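Local coordinates for uncharacterized protein (Pseudomonas aeruginosa, PDB 4O5P) that probably hydrolyses phospholipids as a type VI secretion effector, with a catalytic part related to the alpha/beta hydrolases, at residues A[106-111]-A[161-166]; A[610-615]-A[781-786]; A[636-641]-A[650-655]; A[712-717]-A[810-815]. One frame throughout, in Å; residues are numbered along the deposited sequence.

Contact 1: A[106-111]-A[161-166]; sequences INSRGI and LLKSRL
Arg165 NH2 is held by a salt bridge to Asp104 at the start of helix 104-108, and it also lies against the side chain of Asn107, whose CG is 4.1 Å from Arg165 NH2. The two side chains cross at about a right angle, and amide and guanidinium planes stand 49° apart, so the groups meet obliquely instead of stacking. Asn107 CG lies beside the backbone N and anti to the carbonyl carbon (chi1 -75°), and the side chain leaves the helix toward the incoming arginine. Arg165 bends at chi3 to arrive there, and its side chain also rests on Asp155 and Tyr159 of helix 139-162. Asp104 probably offsets much of its positive charge.

One helical step on, Ser108 and Lys163 approach end to end more loosely, with Ser108 OG 3.8 Å from Lys163 NZ. Each has a weak hydrogen bond within its own neighbourhood, OG with Asp104 O and NZ with Thr160 O. Lys163 is exposed and takes positive phi (60°), ending helix 139-162.

The backbone of the other segment turns sharply. Ile111 N bonds back to Ile106 O at 3.2 Å, and Gly110 N reaches Asn107 O. Gly110 takes positive phi (96°), a conformation glycine adopts readily. Helix 104-108 therefore closes with a Schellman motif and passes directly into strand 111-116, which pairs in parallel with strand 62-71 in the main mixed sheet of the alpha/beta-hydrolase-like part.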
loop_
_atom_site.group_PDB
_atom_site.type_symbol
_atom_site.label_atom_id
_atom_site.label_comp_id
_atom_site.label_asym_id
_atom_site.label_seq_id
_atom_site.Cartn_x
_atom_site.Cartn_y
_atom_site.Cartn_z
ATOM N N ILE A 106 10.214 27.524 10.254
ATOM C CA ILE A 106 10.994 26.323 9.968
ATOM C C ILE A 106 11.181 26.096 8.472
ATOM O O ILE A 106 12.259 25.680 8.034
ATOM C CB ILE A 106 10.345 25.058 10.563
ATOM C CG1 ILE A 106 9.933 25.290 12.014
ATOM C CG2 ILE A 106 11.327 23.893 10.484
ATOM C CD1 ILE A 106 11.119 25.452 12.966
ATOM N N ASN A 107 10.118 26.336 7.705
ATOM C CA ASN A 107 10.181 26.265 6.249
ATOM C C ASN A 107 11.267 27.214 5.726
ATOM O O ASN A 107 12.162 26.810 4.982
ATOM C CB ASN A 107 8.809 26.602 5.626
ATOM C CG ASN A 107 7.785 25.471 5.774
ATOM O OD1 ASN A 107 8.136 24.319 6.046
ATOM N ND2 ASN A 107 6.514 25.800 5.579
ATOM N N SER A 108 11.191 28.474 6.146
ATOM C CA SER A 108 12.210 29.462 5.800
ATOM C C SER A 108 13.607 29.033 6.235
ATOM O O SER A 108 14.603 29.509 5.689
ATOM C CB SER A 108 11.866 30.820 6.411
ATOM O OG SER A 108 10.844 31.441 5.664
ATOM N N ARG A 109 13.684 28.133 7.214
ATOM C CA ARG A 109 14.964 27.541 7.587
ATOM C C ARG A 109 15.306 26.302 6.751
ATOM O O ARG A 109 16.327 25.647 6.992
ATOM C CB ARG A 109 14.996 27.214 9.076
ATOM C CG ARG A 109 14.826 28.432 9.980
ATOM C CD ARG A 109 15.764 28.327 11.171
ATOM N NE ARG A 109 15.221 28.954 12.371
ATOM C CZ ARG A 109 14.314 28.386 13.159
ATOM N NH1 ARG A 109 13.833 27.183 12.864
ATOM N NH2 ARG A 109 13.875 29.022 14.239
ATOM N N GLY A 110 14.447 25.984 5.781
ATOM C CA GLY A 110 14.760 24.983 4.773
ATOM C C GLY A 110 14.244 23.577 5.028
ATOM O O GLY A 110 14.535 22.648 4.265
ATOM N N ILE A 111 13.486 23.408 6.105
ATOM C CA ILE A 111 12.899 22.114 6.399
ATOM C C ILE A 111 11.393 22.159 6.164
ATOM O O ILE A 111 10.702 23.032 6.706
ATOM C CB ILE A 111 13.206 21.672 7.841
ATOM C CG1 ILE A 111 14.714 21.609 8.061
ATOM C CG2 ILE A 111 12.588 20.305 8.124
ATOM C CD1 ILE A 111 15.102 21.214 9.475
ATOM N N LEU A 161 12.424 30.205 -2.416
ATOM C CA LEU A 161 12.897 31.353 -3.196
ATOM C C LEU A 161 11.984 32.577 -3.133
ATOM O O LEU A 161 12.462 33.704 -2.996
ATOM C CB LEU A 161 13.113 30.940 -4.656
ATOM C CG LEU A 161 14.141 29.820 -4.847
ATOM C CD1 LEU A 161 14.147 29.268 -6.272
ATOM C CD2 LEU A 161 15.522 30.309 -4.476
ATOM N N LEU A 162 10.675 32.364 -3.216
ATOM C CA LEU A 162 9.735 33.471 -3.381
ATOM C C LEU A 162 8.839 33.774 -2.176
ATOM O O LEU A 162 8.024 34.699 -2.234
ATOM C CB LEU A 162 8.861 33.221 -4.609
ATOM C CG LEU A 162 9.543 33.484 -5.947
ATOM C CD1 LEU A 162 9.173 32.406 -6.964
ATOM C CD2 LEU A 162 9.150 34.867 -6.452
ATOM N N LYS A 163 8.972 32.991 -1.107
ATOM C CA LYS A 163 8.201 33.213 0.122
ATOM C C LYS A 163 6.676 33.149 -0.056
ATOM O O LYS A 163 5.917 33.762 0.703
ATOM C CB LYS A 163 8.606 34.529 0.790
ATOM C CG LYS A 163 10.104 34.654 1.024
ATOM C CD LYS A 163 10.680 33.433 1.746
ATOM C CE LYS A 163 12.196 33.552 1.887
ATOM N NZ LYS A 163 12.818 32.351 2.534
ATOM N N SER A 164 6.233 32.400 -1.057
ATOM C CA SER A 164 4.821 32.062 -1.194
ATOM C C SER A 164 4.745 30.578 -1.522
ATOM O O SER A 164 5.748 29.963 -1.885
ATOM C CB SER A 164 4.165 32.888 -2.299
ATOM O OG SER A 164 4.878 32.756 -3.516
ATOM N N ARG A 165 3.567 29.991 -1.387
ATOM C CA ARG A 165 3.411 28.586 -1.732
ATOM C C ARG A 165 2.432 28.460 -2.885
ATOM O O ARG A 165 1.636 29.374 -3.120
ATOM C CB ARG A 165 2.938 27.789 -0.516
ATOM C CG ARG A 165 2.377 28.654 0.610
ATOM C CD ARG A 165 2.460 27.944 1.965
ATOM N NE ARG A 165 3.585 28.391 2.794
ATOM C CZ ARG A 165 3.928 27.824 3.952
ATOM N NH1 ARG A 165 3.240 26.788 4.411
ATOM N NH2 ARG A 165 4.958 28.281 4.654
ATOM N N LEU A 166 2.491 27.344 -3.609
ATOM C CA LEU A 166 1.608 27.149 -4.762
ATOM C C LEU A 166 0.133 27.202 -4.357
ATOM O O LEU A 166 -0.263 26.639 -3.338
ATOM C CB LEU A 166 1.920 25.830 -5.467
ATOM C CG LEU A 166 3.332 25.639 -6.035
ATOM C CD1 LEU A 166 3.498 24.212 -6.551
ATOM C CD2 LEU A 166 3.626 26.642 -7.141
#

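Contact 2: A[610-615]-A[781-786]; sequences TVFLIN and DKVEQI
Thr610 and Val783 meet tip to tip in the tight part of this contact, methyl against methyl, with Thr610 CG2 4.1 Å from Val783 CG2. The threonine turns that methyl anti to its own backbone N and keeps OG1 beside the N, where OG1 hydrogen-bonds Thr702 OG1 on the adjoining strand; its apolar side is left for the helix. Thr610 CG2 also sits 3.7 Å above one face of the Phe612 ring, offset toward the rim. Phe612 CZ in turn comes obliquely to Val783 CG2 at 4.4 Å, so one valine methyl touches both strand residues.

Away from this point the helix and strand 609-614 draw apart. Lys782 starts toward the strand, but its chain leads off and NZ bonds Asn771 O, while Glu784 is exposed on the outer part of the helix. Ile786, one turn on from Val783, packs instead on Val699, Thr702 and Leu772.

Strand 609-614 is an inner strand, bonded through its backbone to Gly297, His298 and Ala295 on one neighbour and to Leu700 and Ala701 on the other. The arrangement is that of a short helix, 779-787, laid on a face of a four-stranded antiparallel sheet.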
loop_
_atom_site.group_PDB
_atom_site.type_symbol
_atom_site.label_atom_id
_atom_site.label_comp_id
_atom_site.label_asym_id
_atom_site.label_seq_id
_atom_site.Cartn_x
_atom_site.Cartn_y
_atom_site.Cartn_z
ATOM N N THR A 610 -3.884 -5.004 -13.379
ATOM C CA THR A 610 -3.747 -6.344 -13.912
ATOM C C THR A 610 -4.507 -7.286 -12.983
ATOM O O THR A 610 -4.667 -6.982 -11.791
ATOM C CB THR A 610 -2.267 -6.734 -13.955
ATOM O OG1 THR A 610 -1.597 -5.951 -14.962
ATOM C CG2 THR A 610 -2.078 -8.232 -14.238
ATOM N N VAL A 611 -4.988 -8.403 -13.528
ATOM C CA VAL A 611 -5.633 -9.464 -12.753
ATOM C C VAL A 611 -5.099 -10.823 -13.222
ATOM O O VAL A 611 -4.994 -11.076 -14.433
ATOM C CB VAL A 611 -7.166 -9.477 -12.942
ATOM C CG1 VAL A 611 -7.765 -10.653 -12.187
ATOM C CG2 VAL A 611 -7.813 -8.137 -12.512
ATOM N N PHE A 612 -4.760 -11.679 -12.257
ATOM C CA PHE A 612 -4.219 -13.011 -12.504
ATOM C C PHE A 612 -5.182 -14.091 -12.034
ATOM O O PHE A 612 -6.080 -13.822 -11.241
ATOM C CB PHE A 612 -2.950 -13.240 -11.678
ATOM C CG PHE A 612 -1.834 -12.305 -11.979
ATOM C CD1 PHE A 612 -1.077 -12.454 -13.137
ATOM C CD2 PHE A 612 -1.517 -11.290 -11.092
ATOM C CE1 PHE A 612 -0.038 -11.589 -13.408
ATOM C CE2 PHE A 612 -0.475 -10.431 -11.353
ATOM C CZ PHE A 612 0.269 -10.584 -12.514
ATOM N N LEU A 613 -4.926 -15.318 -12.491
ATOM C CA LEU A 613 -5.471 -16.549 -11.916
ATOM C C LEU A 613 -4.310 -17.376 -11.357
ATOM O O LEU A 613 -3.215 -17.360 -11.920
ATOM C CB LEU A 613 -6.169 -17.379 -12.993
ATOM C CG LEU A 613 -7.582 -16.982 -13.401
ATOM C CD1 LEU A 613 -8.126 -17.944 -14.449
ATOM C CD2 LEU A 613 -8.455 -16.960 -12.178
ATOM N N ILE A 614 -4.531 -18.096 -10.261
ATOM C CA ILE A 614 -3.483 -18.967 -9.720
ATOM C C ILE A 614 -3.673 -20.414 -10.216
ATOM O O ILE A 614 -4.735 -20.773 -10.744
ATOM C CB ILE A 614 -3.458 -18.953 -8.188
ATOM C CG1 ILE A 614 -4.772 -19.505 -7.627
ATOM C CG2 ILE A 614 -3.191 -17.527 -7.654
ATOM C CD1 ILE A 614 -4.839 -19.465 -6.124
ATOM N N ASN A 615 -2.649 -21.240 -10.035
ATOM C CA ASN A 615 -2.636 -22.589 -10.591
ATOM C C ASN A 615 -3.292 -23.592 -9.648
ATOM O O ASN A 615 -3.020 -23.570 -8.456
ATOM C CB ASN A 615 -1.187 -23.008 -10.871
ATOM C CG ASN A 615 -1.080 -24.410 -11.430
ATOM O OD1 ASN A 615 -0.752 -25.358 -10.711
ATOM N ND2 ASN A 615 -1.358 -24.550 -12.719
ATOM N N ASP A 781 7.211 -10.196 -16.946
ATOM C CA ASP A 781 7.619 -10.476 -18.322
ATOM C C ASP A 781 6.408 -10.684 -19.248
ATOM O O ASP A 781 6.351 -10.119 -20.353
ATOM C CB ASP A 781 8.485 -11.740 -18.357
ATOM C CG ASP A 781 9.806 -11.594 -17.605
ATOM O OD1 ASP A 781 10.030 -10.585 -16.894
ATOM O OD2 ASP A 781 10.626 -12.534 -17.714
ATOM N N LYS A 782 5.458 -11.515 -18.805
ATOM C CA LYS A 782 4.204 -11.742 -19.533
ATOM C C LYS A 782 3.345 -10.477 -19.642
ATOM O O LYS A 782 2.717 -10.226 -20.679
ATOM C CB LYS A 782 3.375 -12.854 -18.855
ATOM C CG LYS A 782 4.029 -14.235 -18.854
ATOM C CD LYS A 782 4.137 -14.825 -20.269
ATOM C CE LYS A 782 4.823 -16.191 -20.243
ATOM N NZ LYS A 782 4.792 -16.864 -21.565
ATOM N N VAL A 783 3.292 -9.692 -18.567
ATOM C CA VAL A 783 2.507 -8.463 -18.571
ATOM C C VAL A 783 3.101 -7.510 -19.609
ATOM O O VAL A 783 2.369 -6.936 -20.431
ATOM C CB VAL A 783 2.447 -7.795 -17.170
ATOM C CG1 VAL A 783 2.030 -6.337 -17.290
ATOM C CG2 VAL A 783 1.486 -8.551 -16.238
ATOM N N GLU A 784 4.426 -7.375 -19.595
ATOM C CA GLU A 784 5.119 -6.548 -20.600
ATOM C C GLU A 784 4.825 -7.053 -22.011
ATOM O O GLU A 784 4.458 -6.273 -22.895
ATOM C CB GLU A 784 6.632 -6.548 -20.353
ATOM C CG GLU A 784 7.386 -5.325 -20.891
ATOM C CD GLU A 784 7.553 -5.327 -22.403
ATOM O OE1 GLU A 784 7.881 -4.253 -22.975
ATOM O OE2 GLU A 784 7.370 -6.401 -23.024
ATOM N N GLN A 785 4.981 -8.358 -22.217
ATOM C CA GLN A 785 4.795 -8.957 -23.537
ATOM C C GLN A 785 3.387 -8.727 -24.081
ATOM O O GLN A 785 3.193 -8.444 -25.279
ATOM C CB GLN A 785 5.109 -10.458 -23.486
ATOM C CG GLN A 785 4.832 -11.190 -24.803
ATOM C CD GLN A 785 5.252 -12.640 -24.775
ATOM O OE1 GLN A 785 5.662 -13.169 -23.731
ATOM N NE2 GLN A 785 5.157 -13.298 -25.923
ATOM N N ILE A 786 2.397 -8.830 -23.201
ATOM C CA ILE A 786 1.021 -8.635 -23.629
ATOM C C ILE A 786 0.811 -7.167 -23.965
ATOM O O ILE A 786 0.186 -6.840 -24.977
ATOM C CB ILE A 786 0.035 -9.094 -22.551
ATOM C CG1 ILE A 786 0.170 -10.597 -22.332
ATOM C CG2 ILE A 786 -1.390 -8.742 -22.933
ATOM C CD1 ILE A 786 -0.527 -11.080 -21.081
#

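Contact 3: A[636-641]-A[650-655]; sequences QLFSAP and KLVALF
Leu637 and Phe638 present their side chains next to one another to Val652, and each takes a different branch of it. Val652 CG2 lies 4.0 Å from Leu637 CG, the two side chains meeting at a slant. The other methyl, Val652 CG1, lies 4.3 Å from Phe638 CZ and approaches the ring obliquely. With CG1 anti to the backbone N (chi1 177°) and CG2 beside that N, the valine spreads both methyls across the pair.

Leu651, the preceding residue of helix 649-657, meets Leu637 at about a right angle. Only the branch ends touch: Leu637 CD1 is 4.1 Å from Leu651 CD2, and the same CD1 also reaches Val652 CG2 at 4.1 Å. Leu637 is therefore the meeting point for both helix residues, while across this contact Phe638 meets Val652.

On its other contacts the Phe638 ring meets Tyr634 with the planes at about 30°, and it lies against Val644 and Arg487. The chain turns a corner at Ser639, where Ser639 and Ala640 face Arg643 in a classic beta bulge and Ser639 OG bonds Arg643 O.

All four touching residues are buried and all three pairs are apolar. The end of helix 616-637, with the residue after it, packs on the beginning of helix 649-657 by van der Waals contact, which fixes the fit by shape and without directional bonds.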
loop_
_atom_site.group_PDB
_atom_site.type_symbol
_atom_site.label_atom_id
_atom_site.label_comp_id
_atom_site.label_asym_id
_atom_site.label_seq_id
_atom_site.Cartn_x
_atom_site.Cartn_y
_atom_site.Cartn_z
ATOM N N GLN A 636 4.015 -28.409 18.942
ATOM C CA GLN A 636 5.082 -27.827 19.739
ATOM C C GLN A 636 4.605 -26.549 20.401
ATOM O O GLN A 636 5.238 -26.044 21.326
ATOM C CB GLN A 636 6.315 -27.582 18.877
ATOM C CG GLN A 636 7.303 -28.746 18.979
ATOM C CD GLN A 636 7.965 -29.077 17.667
ATOM O OE1 GLN A 636 7.960 -28.267 16.734
ATOM N NE2 GLN A 636 8.550 -30.274 17.584
ATOM N N LEU A 637 3.471 -26.041 19.930
ATOM C CA LEU A 637 2.889 -24.818 20.467
ATOM C C LEU A 637 2.047 -25.108 21.720
ATOM O O LEU A 637 2.139 -24.397 22.733
ATOM C CB LEU A 637 2.017 -24.156 19.392
ATOM C CG LEU A 637 1.951 -22.626 19.415
ATOM C CD1 LEU A 637 3.334 -22.039 19.632
ATOM C CD2 LEU A 637 1.368 -22.073 18.130
ATOM N N PHE A 638 1.238 -26.164 21.637
ATOM C CA PHE A 638 0.310 -26.543 22.691
ATOM C C PHE A 638 0.612 -27.982 23.104
ATOM O O PHE A 638 0.948 -28.812 22.260
ATOM C CB PHE A 638 -1.156 -26.426 22.208
ATOM C CG PHE A 638 -1.544 -25.039 21.765
ATOM C CD1 PHE A 638 -1.320 -24.623 20.455
ATOM C CD2 PHE A 638 -2.113 -24.146 22.659
ATOM C CE1 PHE A 638 -1.669 -23.341 20.058
ATOM C CE2 PHE A 638 -2.451 -22.872 22.270
ATOM C CZ PHE A 638 -2.232 -22.469 20.961
ATOM N N SER A 639 0.512 -28.280 24.394
ATOM C CA SER A 639 0.698 -29.656 24.850
ATOM C C SER A 639 -0.605 -30.407 24.637
ATOM O O SER A 639 -0.608 -31.596 24.322
ATOM C CB SER A 639 1.110 -29.697 26.321
ATOM O OG SER A 639 0.334 -28.788 27.084
ATOM N N ALA A 640 -1.712 -29.683 24.786
ATOM C CA ALA A 640 -3.047 -30.221 24.555
ATOM C C ALA A 640 -3.949 -29.032 24.247
ATOM O O ALA A 640 -3.490 -27.890 24.322
ATOM C CB ALA A 640 -3.535 -30.964 25.802
ATOM N N PRO A 641 -5.217 -29.289 23.873
ATOM C CA PRO A 641 -6.175 -28.191 23.718
ATOM C C PRO A 641 -6.140 -27.180 24.871
ATOM O O PRO A 641 -6.129 -27.559 26.046
ATOM C CB PRO A 641 -7.516 -28.925 23.685
ATOM C CG PRO A 641 -7.192 -30.200 22.960
ATOM C CD PRO A 641 -5.761 -30.553 23.332
ATOM N N LYS A 650 4.769 -16.494 25.934
ATOM C CA LYS A 650 4.884 -15.140 25.431
ATOM C C LYS A 650 4.523 -15.088 23.942
ATOM O O LYS A 650 3.866 -14.141 23.498
ATOM C CB LYS A 650 6.280 -14.579 25.734
ATOM C CG LYS A 650 6.444 -14.116 27.186
ATOM C CD LYS A 650 5.316 -13.150 27.586
ATOM C CE LYS A 650 5.596 -12.419 28.916
ATOM N NZ LYS A 650 4.524 -11.417 29.253
ATOM N N LEU A 651 4.897 -16.133 23.198
ATOM C CA LEU A 651 4.578 -16.234 21.776
ATOM C C LEU A 651 3.064 -16.355 21.525
ATOM O O LEU A 651 2.465 -15.552 20.758
ATOM C CB LEU A 651 5.325 -17.416 21.163
ATOM C CG LEU A 651 5.148 -17.633 19.662
ATOM C CD1 LEU A 651 5.633 -16.401 18.876
ATOM C CD2 LEU A 651 5.877 -18.898 19.207
ATOM N N VAL A 652 2.443 -17.346 22.183
ATOM C CA VAL A 652 0.993 -17.520 22.097
ATOM C C VAL A 652 0.253 -16.235 22.514
ATOM O O VAL A 652 -0.719 -15.846 21.870
ATOM C CB VAL A 652 0.483 -18.753 22.900
ATOM C CG1 VAL A 652 -1.044 -18.845 22.838
ATOM C CG2 VAL A 652 1.075 -20.041 22.348
ATOM N N ALA A 653 0.727 -15.566 23.563
ATOM C CA ALA A 653 0.115 -14.308 24.003
ATOM C C ALA A 653 0.270 -13.188 22.970
ATOM O O ALA A 653 -0.620 -12.344 22.826
ATOM C CB ALA A 653 0.665 -13.870 25.345
ATOM N N LEU A 654 1.392 -13.171 22.256
ATOM C CA LEU A 654 1.541 -12.209 21.159
ATOM C C LEU A 654 0.464 -12.435 20.106
ATOM O O LEU A 654 -0.164 -11.479 19.647
ATOM C CB LEU A 654 2.908 -12.330 20.503
ATOM C CG LEU A 654 3.202 -11.279 19.425
ATOM C CD1 LEU A 654 3.613 -9.955 20.072
ATOM C CD2 LEU A 654 4.298 -11.760 18.470
ATOM N N PHE A 655 0.247 -13.691 19.711
ATOM C CA PHE A 655 -0.816 -13.938 18.715
ATOM C C PHE A 655 -2.224 -13.677 19.237
ATOM O O PHE A 655 -3.095 -13.204 18.482
ATOM C CB PHE A 655 -0.718 -15.343 18.106
ATOM C CG PHE A 655 0.446 -15.496 17.167
ATOM C CD1 PHE A 655 0.353 -15.058 15.854
ATOM C CD2 PHE A 655 1.635 -16.052 17.603
ATOM C CE1 PHE A 655 1.423 -15.181 14.981
ATOM C CE2 PHE A 655 2.723 -16.177 16.733
ATOM C CZ PHE A 655 2.610 -15.739 15.420
#

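Contact 4: A[712-717]-A[810-815]; sequences MLASVG and LAQQTV
Gln812 gives up the largest area in this contact; it meets Leu713 with its outer part, from CG to OE1, and Ala714 at its end. Its chain is bent at chi2 (-66°), which folds the amide back beside the leucine. Leu713 CD1 lies 3.8 Å from Gln812 CG, and Leu713 CG is 4.0 Å from Gln812 OE1, so the branched end of the leucine follows the glutamine from its aliphatic carbon to its carbonyl oxygen.

Ala714 is joined through a water. Ala714 N donates to the water at 2.8 Å, and the water donates onward to Gln812 OE1 at 2.6 Å. Directly, Ala714 CB and Gln812 OE1 stay 4.1 Å apart, and it is the water that spans the polar gap.

Leu795 of helix 795-798 lies against both Leu713 and Gln812, and Gln812 also touches Thr186, Asp754 and Leu756. Within helix 803-814, Leu810 O accepts from Thr814 N and, from the opposite face of its carbonyl plane, from Thr814 OG1 at 3.0 Å.

The chemistry is mixed: the CG methylene of Gln812 packs as hydrocarbon, while the amide oxygen accepts a hydrogen bond from a water that itself accepts one from the backbone N of Ala714, just before strand 715-723.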
loop_
_atom_site.group_PDB
_atom_site.type_symbol
_atom_site.label_atom_id
_atom_site.label_comp_id
_atom_site.label_asym_id
_atom_site.label_seq_id
_atom_site.Cartn_x
_atom_site.Cartn_y
_atom_site.Cartn_z
HETATM N N MSE A 712 -12.719 -4.697 -26.940
HETATM C CA MSE A 712 -12.465 -3.841 -25.777
HETATM C C MSE A 712 -13.788 -3.485 -25.105
HETATM O O MSE A 712 -14.789 -3.212 -25.778
HETATM C CB MSE A 712 -11.733 -2.550 -26.173
HETATM C CG MSE A 712 -10.290 -2.736 -26.629
HETATM SE SE MSE A 712 -9.019 -3.250 -25.228
HETATM C CE MSE A 712 -9.199 -1.671 -24.084
ATOM N N LEU A 713 -13.800 -3.490 -23.779
ATOM C CA LEU A 713 -15.008 -3.143 -23.039
ATOM C C LEU A 713 -14.636 -2.648 -21.643
ATOM O O LEU A 713 -13.666 -3.134 -21.043
ATOM C CB LEU A 713 -15.944 -4.357 -22.944
ATOM C CG LEU A 713 -17.460 -4.101 -22.955
ATOM C CD1 LEU A 713 -17.881 -3.544 -24.287
ATOM C CD2 LEU A 713 -18.261 -5.369 -22.654
ATOM N N ALA A 714 -15.404 -1.694 -21.121
ATOM C CA ALA A 714 -15.096 -1.098 -19.816
ATOM C C ALA A 714 -15.181 -2.130 -18.698
ATOM O O ALA A 714 -14.380 -2.098 -17.759
ATOM C CB ALA A 714 -16.019 0.098 -19.522
ATOM N N SER A 715 -16.143 -3.048 -18.822
ATOM C CA SER A 715 -16.372 -4.101 -17.828
ATOM C C SER A 715 -16.673 -5.410 -18.531
ATOM O O SER A 715 -17.460 -5.445 -19.483
ATOM C CB SER A 715 -17.555 -3.759 -16.917
ATOM O OG SER A 715 -17.112 -3.241 -15.675
ATOM N N VAL A 716 -16.066 -6.489 -18.048
ATOM C CA VAL A 716 -16.218 -7.792 -18.675
ATOM C C VAL A 716 -16.593 -8.890 -17.674
ATOM O O VAL A 716 -15.847 -9.169 -16.724
ATOM C CB VAL A 716 -14.915 -8.212 -19.395
ATOM C CG1 VAL A 716 -15.005 -9.662 -19.862
ATOM C CG2 VAL A 716 -14.631 -7.296 -20.563
ATOM N N GLY A 717 -17.739 -9.524 -17.898
ATOM C CA GLY A 717 -18.125 -10.696 -17.128
ATOM C C GLY A 717 -17.347 -11.932 -17.558
ATOM O O GLY A 717 -17.105 -12.151 -18.747
ATOM N N LEU A 810 -25.166 -0.516 -27.844
ATOM C CA LEU A 810 -26.230 0.402 -27.457
ATOM C C LEU A 810 -26.232 0.604 -25.932
ATOM O O LEU A 810 -26.257 1.752 -25.432
ATOM C CB LEU A 810 -27.578 -0.142 -27.938
ATOM C CG LEU A 810 -28.803 0.622 -27.461
ATOM C CD1 LEU A 810 -28.718 2.049 -27.959
ATOM C CD2 LEU A 810 -30.072 -0.055 -27.950
ATOM N N ALA A 811 -26.166 -0.506 -25.195
ATOM C CA ALA A 811 -26.144 -0.425 -23.726
ATOM C C ALA A 811 -24.929 0.346 -23.199
ATOM O O ALA A 811 -25.063 1.266 -22.378
ATOM C CB ALA A 811 -26.193 -1.815 -23.109
ATOM N N GLN A 812 -23.748 -0.048 -23.664
ATOM C CA GLN A 812 -22.498 0.611 -23.295
ATOM C C GLN A 812 -22.509 2.106 -23.618
ATOM O O GLN A 812 -22.067 2.928 -22.810
ATOM C CB GLN A 812 -21.329 -0.067 -24.011
ATOM C CG GLN A 812 -20.948 -1.430 -23.465
ATOM C CD GLN A 812 -20.390 -1.352 -22.052
ATOM O OE1 GLN A 812 -19.341 -0.742 -21.808
ATOM N NE2 GLN A 812 -21.091 -1.967 -21.111
ATOM N N GLN A 813 -23.013 2.450 -24.802
ATOM C CA GLN A 813 -23.122 3.840 -25.250
ATOM C C GLN A 813 -24.020 4.654 -24.337
ATOM O O GLN A 813 -23.761 5.839 -24.092
ATOM C CB GLN A 813 -23.716 3.918 -26.660
ATOM C CG GLN A 813 -22.723 3.902 -27.810
ATOM C CD GLN A 813 -23.410 3.659 -29.142
ATOM O OE1 GLN A 813 -24.614 3.382 -29.196
ATOM N NE2 GLN A 813 -22.649 3.749 -30.225
ATOM N N THR A 814 -25.106 4.040 -23.871
ATOM C CA THR A 814 -26.040 4.770 -23.015
ATOM C C THR A 814 -25.346 5.261 -21.740
ATOM O O THR A 814 -25.478 6.430 -21.368
ATOM C CB THR A 814 -27.315 3.961 -22.718
ATOM O OG1 THR A 814 -27.995 3.687 -23.951
ATOM C CG2 THR A 814 -28.247 4.745 -21.807
ATOM N N VAL A 815 -24.579 4.384 -21.096
ATOM C CA VAL A 815 -23.753 4.791 -19.964
ATOM C C VAL A 815 -22.717 5.839 -20.382
ATOM O O VAL A 815 -22.633 6.917 -19.790
ATOM C CB VAL A 815 -23.013 3.594 -19.345
ATOM C CG1 VAL A 815 -22.331 4.006 -18.049
ATOM C CG2 VAL A 815 -23.975 2.456 -19.093
HETATM O O HOH W 1 -17.004 -0.139 -22.794
#

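From the N terminus, contact 1 comes first and closes a loop of 49 residues, tying the end of helix 104-108 to the end of helix 139-162 beside the main sheet. Contact 2 opens much later, at strand 609-614, and helix 616-637 leads from it into contact 3. This short closure, with 8 residues between its segments, joins helices 616-637 and 649-657 and is completed well inside the long excursion that ends when helix 779-787 returns in contact 2. Contact 4 opens within the same excursion but closes beyond it, bringing the last modelled helix, 803-814, to the residues leading into strand 715-723; contacts 2 and 4 therefore cross, their nearest atoms about 9 Å apart.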